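Local coordinates for 3-oxo-glucose-6-phosphate:glutamate aminotransferase (Bacillus subtilis subsp. subtilis, PDB 4K2I), which catalyses the reversible pyridoxal phosphate-dependent transamination between glutamate and 3-dehydro-glucose 6-phosphate that yields kanosamine 6-phosphate for antibiotic biosynthesis, at residues P142-I147 / Y191-L196; V146-N151 / P167-I172; L72-L77 / N246-F251; H199-H204 / A225-G230. All blocks are in the same frame, centred on the assembly; numbering follows the deposited sequence.

Contact 1. Residues P142-I147 / Y191-L196; sequences PGDEVI and YTKFIL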
# COMPACT_ATOMS: atom_id res chain seq x y z
N PRO B 142 -8.85 19.68 10.96
CA PRO B 142 -10.24 19.56 10.51
C PRO B 142 -10.92 20.92 10.33
O PRO B 142 -10.85 21.78 11.21
CB PRO B 142 -10.91 18.81 11.67
CG PRO B 142 -9.82 17.96 12.21
CD PRO B 142 -8.56 18.78 12.09
N GLY B 143 -11.55 21.10 9.17
CA GLY B 143 -12.20 22.35 8.85
C GLY B 143 -11.34 23.29 8.01
O GLY B 143 -11.88 24.22 7.42
N ASP B 144 -10.02 23.07 7.98
CA ASP B 144 -9.14 23.87 7.12
C ASP B 144 -9.56 23.75 5.66
O ASP B 144 -9.83 22.65 5.17
CB ASP B 144 -7.69 23.40 7.20
CG ASP B 144 -7.01 23.80 8.48
OD1 ASP B 144 -7.61 24.53 9.30
OD2 ASP B 144 -5.84 23.39 8.66
N GLU B 145 -9.59 24.88 4.96
CA GLU B 145 -9.96 24.89 3.55
C GLU B 145 -8.75 24.73 2.61
O GLU B 145 -7.67 25.30 2.82
CB GLU B 145 -10.80 26.13 3.21
CG GLU B 145 -12.19 26.11 3.88
CD GLU B 145 -12.99 27.40 3.71
OE1 GLU B 145 -12.49 28.37 3.10
OE2 GLU B 145 -14.13 27.45 4.22
N VAL B 146 -8.96 23.93 1.57
CA VAL B 146 -7.95 23.65 0.55
C VAL B 146 -8.51 24.02 -0.81
O VAL B 146 -9.47 23.40 -1.27
CB VAL B 146 -7.64 22.15 0.51
CG1 VAL B 146 -6.67 21.82 -0.63
CG2 VAL B 146 -7.11 21.70 1.86
N ILE B 147 -7.92 25.03 -1.44
CA ILE B 147 -8.37 25.46 -2.75
C ILE B 147 -7.80 24.53 -3.83
O ILE B 147 -6.60 24.25 -3.84
CB ILE B 147 -7.98 26.96 -3.02
CG1 ILE B 147 -8.86 27.89 -2.18
CG2 ILE B 147 -8.13 27.30 -4.49
CD1 ILE B 147 -8.40 29.37 -2.14
N TYR B 191 -10.49 30.77 6.65
CA TYR B 191 -10.24 29.35 6.87
C TYR B 191 -9.31 28.70 5.82
O TYR B 191 -8.95 27.54 5.95
CB TYR B 191 -11.55 28.57 6.96
CG TYR B 191 -12.33 28.89 8.21
CD1 TYR B 191 -12.12 28.17 9.38
CD2 TYR B 191 -13.25 29.93 8.23
CE1 TYR B 191 -12.81 28.47 10.54
CE2 TYR B 191 -13.95 30.23 9.39
CZ TYR B 191 -13.73 29.49 10.54
OH TYR B 191 -14.42 29.78 11.69
N THR B 192 -8.93 29.45 4.79
CA THR B 192 -8.05 28.92 3.76
C THR B 192 -6.65 28.75 4.32
O THR B 192 -6.10 29.66 4.94
CB THR B 192 -7.97 29.85 2.55
OG1 THR B 192 -9.29 30.25 2.17
CG2 THR B 192 -7.29 29.15 1.37
N LYS B 193 -6.08 27.57 4.14
CA LYS B 193 -4.70 27.35 4.55
C LYS B 193 -3.85 26.76 3.42
O LYS B 193 -2.63 26.81 3.48
CB LYS B 193 -4.66 26.47 5.80
CG LYS B 193 -4.99 27.24 7.08
CD LYS B 193 -4.82 26.38 8.32
CE LYS B 193 -3.49 25.60 8.32
NZ LYS B 193 -3.43 24.66 9.49
N PHE B 194 -4.49 26.22 2.39
CA PHE B 194 -3.75 25.50 1.35
C PHE B 194 -4.22 25.83 -0.05
O PHE B 194 -5.38 26.14 -0.29
CB PHE B 194 -3.87 23.98 1.56
CG PHE B 194 -3.33 23.50 2.87
CD1 PHE B 194 -2.04 23.04 2.97
CD2 PHE B 194 -4.13 23.50 4.00
CE1 PHE B 194 -1.54 22.59 4.18
CE2 PHE B 194 -3.64 23.05 5.22
CZ PHE B 194 -2.34 22.60 5.31
N ILE B 195 -3.30 25.73 -0.99
CA ILE B 195 -3.66 25.67 -2.39
C ILE B 195 -3.10 24.35 -2.89
O ILE B 195 -1.94 24.02 -2.63
CB ILE B 195 -3.04 26.80 -3.20
CG1 ILE B 195 -3.42 28.16 -2.60
CG2 ILE B 195 -3.49 26.70 -4.65
CD1 ILE B 195 -2.65 29.33 -3.20
N LEU B 196 -3.93 23.59 -3.59
CA LEU B 196 -3.51 22.28 -4.08
C LEU B 196 -3.74 22.21 -5.58
O LEU B 196 -4.78 21.76 -6.04
CB LEU B 196 -4.27 21.20 -3.31
CG LEU B 196 -4.37 19.74 -3.77
CD1 LEU B 196 -3.05 19.24 -4.28
CD2 LEU B 196 -4.89 18.85 -2.64
O HOH W 1 -11.05 28.98 0.73
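Asp-144 and Lys-193 meet obliquely as a salt bridge, with Lys-193 NZ 2.8 Å from Asp-144 OD2. The ammonium comes in on the syn side of that oxygen but 32° out of the carboxylate plane, because the long, flexible lysine bends at chi3 (47°) and lays its CD and CE over the carboxylate. Asn-141 N also donates to OD2 and Gly-139 O accepts from NZ, giving both the buried carboxylate and the partly exposed lysine a further partner. OD2 also touches the edge of the Phe-194 ring at CE2. Backbone pairing joins the parallel strands 145-147 and 192-195 inside the seven-stranded mixed sheet of the PLP-dependent aminotransferase fold. A beta bulge interrupts their register: Glu-145 O accepts a straight bond from Lys-193 N at 3.1 Å and a weak one from Phe-194 N. Beyond it, Leu-196 N donates to Ile-147 O at 2.8 Å. On the face of Val-146 and Phe-194, the branched valine spreads two methyls: CG2 leans on Phe-194 CB, while CG1 reaches Leu-196 CB at 3.7 Å. The other face carries Ile-147, whose CD1 rests on Thr-192 CG2 at 3.7 Å. Glu-145 is extended past CG and passes its CD over Tyr-191 CB at 3.7 Å, the carboxylate and tyrosine ring planes 43° apart. Its OE1 takes a bond from a water that also binds Thr-192 OG1, and both side chains hydrogen-bond to Thr-189.

Contact 2. Residues V146-N151 / P167-I172; sequences VIMPAN and PIYVDI. With EDO (1,2-ethanediol), chain P.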
# COMPACT_ATOMS: atom_id res chain seq x y z
N VAL B 146 -8.96 23.93 1.57
CA VAL B 146 -7.95 23.65 0.55
C VAL B 146 -8.51 24.02 -0.81
O VAL B 146 -9.47 23.40 -1.27
CB VAL B 146 -7.64 22.15 0.51
CG1 VAL B 146 -6.67 21.82 -0.63
CG2 VAL B 146 -7.11 21.70 1.86
N ILE B 147 -7.92 25.03 -1.44
CA ILE B 147 -8.37 25.46 -2.75
C ILE B 147 -7.80 24.53 -3.83
O ILE B 147 -6.60 24.25 -3.84
CB ILE B 147 -7.98 26.96 -3.02
CG1 ILE B 147 -8.86 27.89 -2.18
CG2 ILE B 147 -8.13 27.30 -4.49
CD1 ILE B 147 -8.40 29.37 -2.14
N MET B 148 -8.65 24.05 -4.73
CA MET B 148 -8.24 23.04 -5.70
C MET B 148 -9.20 23.04 -6.91
O MET B 148 -10.27 23.64 -6.84
CB MET B 148 -8.21 21.65 -5.03
CG MET B 148 -9.54 21.21 -4.42
SD MET B 148 -9.47 19.60 -3.61
CE MET B 148 -9.21 18.51 -5.00
N PRO B 149 -8.81 22.39 -8.02
CA PRO B 149 -9.75 22.29 -9.14
C PRO B 149 -10.74 21.13 -8.93
O PRO B 149 -10.51 20.26 -8.08
CB PRO B 149 -8.84 22.02 -10.33
CG PRO B 149 -7.74 21.18 -9.74
CD PRO B 149 -7.53 21.73 -8.34
N ALA B 150 -11.82 21.10 -9.71
CA ALA B 150 -12.82 20.05 -9.56
C ALA B 150 -12.73 18.97 -10.64
O ALA B 150 -13.54 18.03 -10.66
CB ALA B 150 -14.25 20.66 -9.50
N ASN B 151 -11.76 19.10 -11.54
CA ASN B 151 -11.63 18.16 -12.66
C ASN B 151 -10.55 17.09 -12.52
O ASN B 151 -10.24 16.41 -13.49
CB ASN B 151 -11.40 18.92 -13.97
CG ASN B 151 -10.13 19.75 -13.95
OD1 ASN B 151 -9.55 20.00 -12.89
ND2 ASN B 151 -9.69 20.19 -15.12
N PRO B 167 -12.44 20.80 0.80
CA PRO B 167 -12.18 21.23 -0.58
C PRO B 167 -12.98 22.49 -0.93
O PRO B 167 -14.17 22.58 -0.65
CB PRO B 167 -12.70 20.06 -1.42
CG PRO B 167 -12.63 18.87 -0.50
CD PRO B 167 -13.01 19.44 0.85
N ILE B 168 -12.30 23.46 -1.52
CA ILE B 168 -12.96 24.65 -2.02
C ILE B 168 -12.63 24.69 -3.51
O ILE B 168 -11.49 24.93 -3.87
CB ILE B 168 -12.46 25.91 -1.28
CG1 ILE B 168 -12.89 25.86 0.19
CG2 ILE B 168 -12.96 27.19 -1.95
CD1 ILE B 168 -14.40 25.96 0.41
N TYR B 169 -13.61 24.42 -4.36
CA TYR B 169 -13.36 24.30 -5.79
C TYR B 169 -13.34 25.65 -6.50
O TYR B 169 -14.13 26.55 -6.19
CB TYR B 169 -14.37 23.34 -6.45
CG TYR B 169 -14.31 21.96 -5.83
CD1 TYR B 169 -13.22 21.12 -6.08
CD2 TYR B 169 -15.29 21.53 -4.95
CE1 TYR B 169 -13.13 19.87 -5.47
CE2 TYR B 169 -15.21 20.29 -4.35
CZ TYR B 169 -14.13 19.46 -4.62
OH TYR B 169 -14.06 18.23 -4.02
N VAL B 170 -12.43 25.75 -7.46
CA VAL B 170 -12.20 26.97 -8.22
C VAL B 170 -12.01 26.59 -9.70
O VAL B 170 -11.49 25.52 -10.00
CB VAL B 170 -10.98 27.72 -7.62
CG1 VAL B 170 -10.11 28.38 -8.67
CG2 VAL B 170 -11.44 28.70 -6.57
N ASP B 171 -12.46 27.46 -10.60
CA ASP B 171 -12.45 27.19 -12.05
C ASP B 171 -11.04 27.00 -12.63
O ASP B 171 -10.05 27.53 -12.10
CB ASP B 171 -13.13 28.34 -12.79
CG ASP B 171 -14.18 27.87 -13.78
OD1 ASP B 171 -14.27 26.65 -14.06
OD2 ASP B 171 -14.91 28.74 -14.30
N ILE B 172 -10.98 26.28 -13.74
CA ILE B 172 -9.73 26.05 -14.45
C ILE B 172 -9.57 27.01 -15.61
O ILE B 172 -10.52 27.66 -16.05
CB ILE B 172 -9.69 24.65 -15.06
CG1 ILE B 172 -10.87 24.45 -16.03
CG2 ILE B 172 -9.69 23.60 -13.98
CD1 ILE B 172 -10.75 23.24 -16.92
C1 EDO P . -12.52 17.04 -18.06
O1 EDO P . -12.99 17.14 -16.71
C2 EDO P . -11.61 18.23 -18.37
O2 EDO P . -10.55 18.24 -17.41
O HOH W 2 -12.31 23.30 -11.40
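Met-148 lies alongside Tyr-169, both side chains pointing the same way from neighbouring strands. With CG in the crowded position between the backbone N and the carbonyl carbon (chi1 59°), the methionine runs out beside the ring. At its base, CB packs against Leu-196 O, just past the end of strand 192-195. CG then meets the ring at Tyr-169 CE1, 4.0 Å away. SD follows, 3.9 Å from Pro-167 CB and 5.1 Å from the centroid of the Tyr-169 ring, 52° off its normal, a Met-aromatic contact made obliquely. Finally the chain bends at chi3 and CE stays near Tyr-169 CE1. A long, flexible, unbranched side chain suits this place, since it can follow both the puckered proline ring and the neighbouring tyrosine. The two strands, 145-148 and 166-169, are the parallel partners of a beta-alpha-beta unit whose helix 154-162 covers the face bearing Val-146, Met-148, Pro-167 and Tyr-169. Their ladder runs through Ile-168 N to Val-146 O, Met-148 N to Ile-168 O and Val-170 N to Met-148 O. Past it the chains part, and a water takes over, accepting from Ala-150 N and donating to Val-170 O. The small Ala-150 fits close against the ring, its CB 3.6 Å from Tyr-169 CD1, while Pro-149 O approaches the ring edge in plane, 3.5 Å from the same CD1. Further on, Ile-172 CG2 packs 3.6 Å from Asn-151 ND2, which donates to Phe-177 O and to a bound ethanediol.

Contact 3. Residues L72-L77 / N246-F251; sequences LPVDRL and NPYKNF. With PMP (4'-deoxy-4'-aminopyridoxal-5'-phosphate), chain M.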
# COMPACT_ATOMS: atom_id res chain seq x y z
N LEU B 72 -5.68 1.88 -24.08
CA LEU B 72 -4.62 1.64 -23.11
C LEU B 72 -4.50 0.17 -22.72
O LEU B 72 -4.92 -0.23 -21.64
CB LEU B 72 -4.89 2.46 -21.85
CG LEU B 72 -3.76 3.29 -21.23
CD1 LEU B 72 -4.04 3.51 -19.75
CD2 LEU B 72 -2.41 2.65 -21.43
N PRO B 73 -3.91 -0.64 -23.61
CA PRO B 73 -3.71 -2.06 -23.29
C PRO B 73 -2.60 -2.23 -22.26
O PRO B 73 -1.44 -1.93 -22.57
CB PRO B 73 -3.31 -2.66 -24.64
CG PRO B 73 -2.66 -1.52 -25.39
CD PRO B 73 -3.29 -0.25 -24.89
N VAL B 74 -2.93 -2.68 -21.05
CA VAL B 74 -1.95 -2.66 -19.95
C VAL B 74 -0.79 -3.61 -20.14
O VAL B 74 0.27 -3.38 -19.59
CB VAL B 74 -2.59 -2.92 -18.56
CG1 VAL B 74 -3.57 -1.83 -18.23
CG2 VAL B 74 -3.27 -4.30 -18.50
N ASP B 75 -1.00 -4.69 -20.90
CA ASP B 75 0.08 -5.62 -21.20
C ASP B 75 1.19 -4.97 -22.05
O ASP B 75 2.32 -5.45 -22.06
CB ASP B 75 -0.45 -6.90 -21.87
CG ASP B 75 -0.98 -6.65 -23.29
OD1 ASP B 75 -1.74 -5.70 -23.49
OD2 ASP B 75 -0.63 -7.42 -24.20
N ARG B 76 0.87 -3.88 -22.73
CA ARG B 76 1.87 -3.19 -23.54
C ARG B 76 2.56 -2.05 -22.79
O ARG B 76 3.51 -1.45 -23.30
CB ARG B 76 1.29 -2.73 -24.88
CG ARG B 76 0.94 -3.89 -25.81
CD ARG B 76 0.19 -3.44 -27.06
NE ARG B 76 0.92 -2.44 -27.85
CZ ARG B 76 0.38 -1.71 -28.82
NH1 ARG B 76 -0.91 -1.86 -29.15
NH2 ARG B 76 1.12 -0.83 -29.46
N LEU B 77 2.11 -1.75 -21.58
CA LEU B 77 2.75 -0.70 -20.79
C LEU B 77 4.05 -1.18 -20.14
O LEU B 77 4.82 -0.37 -19.63
CB LEU B 77 1.80 -0.15 -19.72
CG LEU B 77 0.60 0.64 -20.22
CD1 LEU B 77 -0.12 1.33 -19.07
CD2 LEU B 77 1.06 1.67 -21.25
N ASN B 246 2.10 4.45 -9.66
CA ASN B 246 1.23 3.34 -10.05
C ASN B 246 1.56 2.93 -11.49
O ASN B 246 2.16 3.71 -12.24
CB ASN B 246 -0.26 3.61 -9.71
CG ASN B 246 -1.02 4.39 -10.79
OD1 ASN B 246 -0.72 4.33 -11.98
ND2 ASN B 246 -2.06 5.08 -10.36
N PRO B 247 1.23 1.69 -11.87
CA PRO B 247 1.68 1.15 -13.17
C PRO B 247 1.28 1.93 -14.44
O PRO B 247 1.93 1.74 -15.46
CB PRO B 247 1.05 -0.26 -13.20
CG PRO B 247 0.89 -0.63 -11.76
CD PRO B 247 0.55 0.66 -11.05
N TYR B 248 0.25 2.78 -14.37
CA TYR B 248 -0.20 3.55 -15.54
C TYR B 248 0.54 4.88 -15.75
O TYR B 248 0.33 5.56 -16.76
CB TYR B 248 -1.69 3.89 -15.42
CG TYR B 248 -2.62 2.71 -15.43
CD1 TYR B 248 -3.07 2.19 -16.63
CD2 TYR B 248 -3.07 2.13 -14.25
CE1 TYR B 248 -3.93 1.12 -16.67
CE2 TYR B 248 -3.93 1.05 -14.27
CZ TYR B 248 -4.35 0.55 -15.49
OH TYR B 248 -5.21 -0.53 -15.53
N LYS B 249 1.38 5.26 -14.81
CA LYS B 249 2.02 6.58 -14.88
C LYS B 249 3.20 6.59 -15.86
O LYS B 249 3.65 5.53 -16.28
CB LYS B 249 2.44 7.05 -13.49
CG LYS B 249 1.26 7.20 -12.52
CD LYS B 249 0.30 8.26 -13.04
CE LYS B 249 -0.95 8.37 -12.19
NZ LYS B 249 -1.79 7.15 -12.34
N ASN B 250 3.67 7.78 -16.23
CA ASN B 250 4.85 7.91 -17.09
C ASN B 250 6.03 7.07 -16.57
O ASN B 250 6.79 6.48 -17.33
CB ASN B 250 5.25 9.38 -17.25
CG ASN B 250 4.29 10.15 -18.13
OD1 ASN B 250 3.12 9.77 -18.30
ND2 ASN B 250 4.77 11.24 -18.71
N PHE B 251 6.13 7.02 -15.24
CA PHE B 251 7.04 6.08 -14.60
C PHE B 251 6.28 5.43 -13.46
O PHE B 251 5.80 6.12 -12.57
CB PHE B 251 8.27 6.80 -14.05
CG PHE B 251 9.00 6.01 -12.98
CD1 PHE B 251 9.39 4.70 -13.21
CD2 PHE B 251 9.30 6.59 -11.76
CE1 PHE B 251 10.05 3.97 -12.24
CE2 PHE B 251 9.96 5.88 -10.79
CZ PHE B 251 10.34 4.56 -11.03
N1 PMP M . -3.73 12.47 -8.42
C2 PMP M . -3.88 12.25 -9.77
C2A PMP M . -4.03 13.45 -10.68
C3 PMP M . -3.89 10.92 -10.25
O3 PMP M . -4.04 10.62 -11.57
C4 PMP M . -3.75 9.86 -9.37
C4A PMP M . -3.77 8.42 -9.93
N4A PMP M . -4.57 8.26 -11.15
C5 PMP M . -3.60 10.12 -8.00
C6 PMP M . -3.59 11.43 -7.55
C5A PMP M . -3.45 9.03 -6.98
O4P PMP M . -2.26 8.32 -7.19
P PMP M . -2.13 6.80 -6.66
O1P PMP M . -2.77 6.71 -5.30
O2P PMP M . -0.65 6.39 -6.66
O3P PMP M . -2.97 5.92 -7.60
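Beside the cofactor pocket, the substrate-site residue Tyr-248 lodges its ring among Leu-72, Val-74 and Leu-77 of the loop that leads into helix 80-93. CG lies anti to the carbonyl carbon (chi1 -65°), which carries the ring toward that loop. Three methyls close obliquely on it, that of Leu-72 from one side of the ring plane, those of Val-74 and Leu-77 from the other: Leu-72 CD1 is 3.5 Å from Tyr-248 CD1, Val-74 CG1 is 3.4 Å from Tyr-248 CE1, and Leu-77 CD1 is 3.9 Å from Tyr-248 CD1. Branched aliphatic residues suit the task, since each offers a compact methyl to the ring. Tyr-248 belongs to a type I beta turn from Asn-246 to Lys-249, the segment that carries the lysine known to form the internal aldimine in this enzyme class. Here the cofactor is the unlinked pyridoxamine form, and Lys-249 NZ stands 3.2 Å from its N4A. In the conformer described, one of two modelled and so less certain, Asn-246 OD1 accepts from Tyr-248 N, an Asx turn, while its ND2 donates to phosphate O3P. Thr-96 and Thr-100 of the second subunit pack on Val-74 and Pro-247, placing the contact at the dimer interface.

Contact 4. Residues H199-H204 / A225-G230; sequences HLYGKH and ACQGIG. With PMP (4'-deoxy-4'-aminopyridoxal-5'-phosphate), chain M; EDO (1,2-ethanediol), chain P.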
# COMPACT_ATOMS: atom_id res chain seq x y z
N HIS B 199 -1.28 19.11 -11.76
CA HIS B 199 -0.70 19.18 -13.10
C HIS B 199 -1.37 18.12 -13.95
O HIS B 199 -0.83 17.03 -14.18
CB HIS B 199 0.82 19.03 -13.05
CG HIS B 199 1.46 19.96 -12.07
ND1 HIS B 199 1.06 21.27 -11.93
CD2 HIS B 199 2.44 19.76 -11.16
CE1 HIS B 199 1.78 21.85 -10.98
NE2 HIS B 199 2.62 20.96 -10.50
N LEU B 200 -2.58 18.45 -14.40
CA LEU B 200 -3.49 17.50 -15.02
C LEU B 200 -3.01 17.10 -16.40
O LEU B 200 -2.61 17.94 -17.19
CB LEU B 200 -4.90 18.10 -15.09
CG LEU B 200 -6.03 17.09 -15.31
CD1 LEU B 200 -5.98 16.02 -14.22
CD2 LEU B 200 -7.39 17.80 -15.29
N TYR B 201 -3.04 15.79 -16.64
CA TYR B 201 -2.64 15.19 -17.93
C TYR B 201 -1.14 15.33 -18.21
O TYR B 201 -0.67 15.00 -19.31
CB TYR B 201 -3.47 15.76 -19.09
CG TYR B 201 -4.98 15.86 -18.85
CD1 TYR B 201 -5.68 14.85 -18.18
CD2 TYR B 201 -5.70 16.96 -19.31
CE1 TYR B 201 -7.06 14.95 -17.96
CE2 TYR B 201 -7.08 17.05 -19.10
CZ TYR B 201 -7.75 16.04 -18.43
OH TYR B 201 -9.09 16.15 -18.23
N GLY B 202 -0.38 15.82 -17.23
CA GLY B 202 1.05 16.05 -17.42
C GLY B 202 1.40 17.51 -17.69
O GLY B 202 2.58 17.85 -17.83
N LYS B 203 0.40 18.37 -17.75
CA LYS B 203 0.61 19.80 -18.00
C LYS B 203 0.93 20.56 -16.71
O LYS B 203 0.18 20.48 -15.74
CB LYS B 203 -0.64 20.40 -18.65
CG LYS B 203 -0.60 21.91 -18.87
CD LYS B 203 0.21 22.29 -20.09
CE LYS B 203 0.21 23.80 -20.31
NZ LYS B 203 1.12 24.22 -21.43
N HIS B 204 2.01 21.32 -16.70
CA HIS B 204 2.40 22.11 -15.53
C HIS B 204 1.45 23.29 -15.25
O HIS B 204 1.16 24.08 -16.14
CB HIS B 204 3.82 22.65 -15.75
CG HIS B 204 4.64 22.72 -14.51
ND1 HIS B 204 6.02 22.75 -14.54
CD2 HIS B 204 4.29 22.76 -13.20
CE1 HIS B 204 6.48 22.81 -13.30
NE2 HIS B 204 5.46 22.81 -12.47
N ALA B 225 1.40 16.35 -8.41
CA ALA B 225 2.14 16.10 -9.64
C ALA B 225 2.13 14.61 -9.95
O ALA B 225 3.06 14.08 -10.57
CB ALA B 225 3.57 16.59 -9.50
N CYS B 226 1.09 13.91 -9.51
CA CYS B 226 1.03 12.47 -9.72
C CYS B 226 1.11 12.05 -11.19
O CYS B 226 1.58 10.96 -11.49
CB CYS B 226 -0.17 11.86 -9.00
SG CYS B 226 0.05 11.96 -7.19
N GLN B 227 0.71 12.94 -12.10
CA GLN B 227 0.84 12.64 -13.53
C GLN B 227 1.97 13.43 -14.21
O GLN B 227 2.09 13.43 -15.42
CB GLN B 227 -0.48 12.93 -14.26
CG GLN B 227 -1.68 12.18 -13.68
CD GLN B 227 -2.98 12.46 -14.41
OE1 GLN B 227 -3.06 13.35 -15.26
NE2 GLN B 227 -4.00 11.69 -14.09
N GLY B 228 2.80 14.10 -13.42
CA GLY B 228 3.76 15.02 -14.00
C GLY B 228 5.24 14.72 -13.84
O GLY B 228 6.06 15.63 -13.98
N ILE B 229 5.61 13.46 -13.59
CA ILE B 229 7.04 13.17 -13.47
C ILE B 229 7.77 13.57 -14.75
O ILE B 229 7.33 13.25 -15.86
CB ILE B 229 7.35 11.71 -13.07
CG1 ILE B 229 8.84 11.60 -12.72
CG2 ILE B 229 6.98 10.72 -14.19
CD1 ILE B 229 9.19 10.52 -11.74
N GLY B 230 8.87 14.30 -14.58
CA GLY B 230 9.68 14.75 -15.71
C GLY B 230 9.54 16.23 -16.05
O GLY B 230 10.34 16.75 -16.83
N1 PMP M . -3.73 12.47 -8.42
C2 PMP M . -3.88 12.25 -9.77
C2A PMP M . -4.03 13.45 -10.68
C3 PMP M . -3.89 10.92 -10.25
O3 PMP M . -4.04 10.62 -11.57
C4 PMP M . -3.75 9.86 -9.37
C4A PMP M . -3.77 8.42 -9.93
N4A PMP M . -4.57 8.26 -11.15
C5 PMP M . -3.60 10.12 -8.00
C6 PMP M . -3.59 11.43 -7.55
C5A PMP M . -3.45 9.03 -6.98
O4P PMP M . -2.26 8.32 -7.19
P PMP M . -2.13 6.80 -6.66
O1P PMP M . -2.77 6.71 -5.30
O2P PMP M . -0.65 6.39 -6.66
O3P PMP M . -2.97 5.92 -7.60
C1 EDO P . -12.52 17.04 -18.06
O1 EDO P . -12.99 17.14 -16.71
C2 EDO P . -11.61 18.23 -18.37
O2 EDO P . -10.55 18.24 -17.41
O HOH W 3 -0.43 15.52 -12.03
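Gln-227 OE1 accepts from Tyr-201 N at 2.8 Å, the donor lying nearly on the extension of the amide carbonyl although the N-H itself is bent to 140°. This bond fixes which way the amide is turned and directs Gln-227 NE2 at the cofactor, where it donates to O3 of pyridoxamine phosphate at 2.7 Å. Glutamine suits the place because a single flat group supplies both the acceptor and the donor, and its chain, straight through chi2 (-179°), spans the gap. Leu-200 runs alongside it, its CD1 4.1 Å from Gln-227 OE1. A water bridges the two backbones, donating to His-199 O and accepting from Gln-227 N. Gly-202, with phi 101°, adopts a conformation in which a side chain would strike the preceding carbonyl; its CA lies 3.5 Å from Gln-227 O in a CA-H...O contact. The small Ala-225 touches the edge of the His-199 ring, CB to CD2 at 3.8 Å, and that ring is held at both nitrogens by Glu-223 and Ser-205. Cys-226 CB packs 3.7 Å from cofactor N1. A strand's C-terminal loop meeting the pyridine ring, braced by the loop after the neighbouring strand, is typical of the cofactor site of fold type I aminotransferases, to which the DegT/DnrJ/EryC1 family belongs.

From the N terminus, residues 72-77 open the widest loop, which shuts only at 246-251 in contact 3 and encloses the other three contacts. Strand 145-148 comes next and starts both contacts 1 and 2, which share Val-146 and Ile-147. Contact 2 closes first, at 167-172 after one helix; contact 1 closes later, at 191-196, so that this strand is flanked by one partner on either side. Contact 4 then follows in series, from 199-204 to 225-230, without crossing either. Asn-151 of contact 2 packs on Leu-200 of contact 4, while Lys-249 of contact 3 packs on Cys-226 and Gln-227, linking sheet, cofactor pocket and the N-terminal approach to helix 80-93.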